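Local coordinates for protein ATP-citrate lyase beta-subunit (Chlorobium limicola, PDB 6HXJ) that probably takes part in the ATP-dependent cleavage of citrate and CoA to acetyl-CoA and oxaloacetate, as one subunit of ATP-citrate lyase, at residues 152-155 / 156-159. Sequence-based numbering, arbitrary orientation.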
loop_
_atom_site.group_PDB
_atom_site.type_symbol
_atom_site.label_atom_id
_atom_site.label_comp_id
_atom_site.label_asym_id
_atom_site.label_seq_id
_atom_site.Cartn_x
_atom_site.Cartn_y
_atom_site.Cartn_z
ATOM N N THR A 152 23.998 71.368 -27.086
ATOM C CA THR A 152 23.991 72.829 -27.151
ATOM C C THR A 152 24.817 73.286 -28.356
ATOM O O THR A 152 24.342 74.115 -29.120
ATOM C CB THR A 152 24.363 73.529 -25.831
ATOM O OG1 THR A 152 25.766 73.678 -25.689
ATOM C CG2 THR A 152 23.754 72.890 -24.604
ATOM N N GLU A 153 26.005 72.694 -28.570
ATOM C CA GLU A 153 26.854 72.994 -29.732
ATOM C C GLU A 153 26.109 72.643 -31.001
ATOM O O GLU A 153 26.170 73.403 -31.965
ATOM C CB GLU A 153 28.176 72.209 -29.657
ATOM C CG GLU A 153 29.053 72.221 -30.899
ATOM C CD GLU A 153 29.825 70.931 -31.103
ATOM O OE1 GLU A 153 29.199 69.917 -31.493
ATOM O OE2 GLU A 153 31.055 70.933 -30.863
ATOM N N LEU A 154 25.409 71.495 -31.003
ATOM C CA LEU A 154 24.626 71.081 -32.157
ATOM C C LEU A 154 23.590 72.162 -32.433
ATOM O O LEU A 154 23.498 72.622 -33.564
ATOM C CB LEU A 154 23.955 69.714 -31.997
ATOM C CG LEU A 154 23.081 69.334 -33.217
ATOM C CD1 LEU A 154 23.892 69.253 -34.509
ATOM C CD2 LEU A 154 22.241 68.112 -32.979
ATOM N N ALA A 155 22.861 72.598 -31.401
ATOM C CA ALA A 155 21.905 73.678 -31.528
ATOM C C ALA A 155 22.627 74.916 -32.075
ATOM O O ALA A 155 22.165 75.504 -33.047
ATOM C CB ALA A 155 21.288 73.977 -30.179
ATOM N N LYS A 156 23.795 75.256 -31.509
ATOM C CA LYS A 156 24.592 76.403 -31.938
ATOM C C LYS A 156 24.942 76.378 -33.424
ATOM O O LYS A 156 24.831 77.407 -34.085
ATOM C CB LYS A 156 25.830 76.541 -31.066
ATOM C CG LYS A 156 25.530 77.386 -29.831
ATOM C CD LYS A 156 26.753 77.695 -28.988
ATOM C CE LYS A 156 26.390 78.526 -27.775
ATOM N NZ LYS A 156 27.587 79.178 -27.156
ATOM N N ASP A 157 25.290 75.204 -33.955
ATOM C CA ASP A 157 25.601 75.000 -35.371
ATOM C C ASP A 157 24.401 75.332 -36.236
ATOM O O ASP A 157 24.573 75.815 -37.349
ATOM C CB ASP A 157 25.973 73.529 -35.625
ATOM C CG ASP A 157 27.279 73.041 -34.996
ATOM O OD1 ASP A 157 28.218 73.868 -34.840
ATOM O OD2 ASP A 157 27.410 71.806 -34.773
ATOM N N ALA A 158 23.198 74.980 -35.774
ATOM C CA ALA A 158 21.961 75.239 -36.500
ATOM C C ALA A 158 21.676 76.733 -36.627
ATOM O O ALA A 158 21.195 77.164 -37.673
ATOM C CB ALA A 158 20.797 74.516 -35.840
ATOM N N GLY A 159 22.010 77.502 -35.591
ATOM C CA GLY A 159 21.802 78.944 -35.553
ATOM C C GLY A 159 21.240 79.429 -34.234
ATOM O O GLY A 159 20.927 80.611 -34.097
#
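Lys156 N donates to Thr152 O at 2.7 Å, the first of four i to i+4 backbone bonds near the end of helix 148-158. Asp157 N to Glu153 O and Ala158 N to Leu154 O repeat the pattern. The last, from Gly159 N to Ala155 O at 3.2 Å, reaches just beyond the helix. Ala155 O also takes a weak, bent i to i+3 bond from Ala158 N (122° at the hydrogen).

Among the acidic side chains, Glu153 and Asp157 sit one turn apart on the exposed side. Glu153 OE1 lies 4.2 Å from Asp157 OD2, with the carboxylate planes 26° apart. The like charges probably disfavour each other slightly. Asp157 CG is beside its own backbone N (chi1 -67°), which turns the carboxylate back along the helix toward the Glu153 carbonyl.

The apolar side faces the protein. Leu154 packs on Leu118 and Ile120 of strand 115-121 and on Ile138 of strand 136-141. Ala155 meets Ala165 and Val168 of helix 163-181.

Gly159, with positive phi, ends the helix, and its O accepts a hydrogen bond from Lys122 NZ. This is the C-terminal end of an amphipathic helix packed on an antiparallel sheet, within the ATP-grasp region.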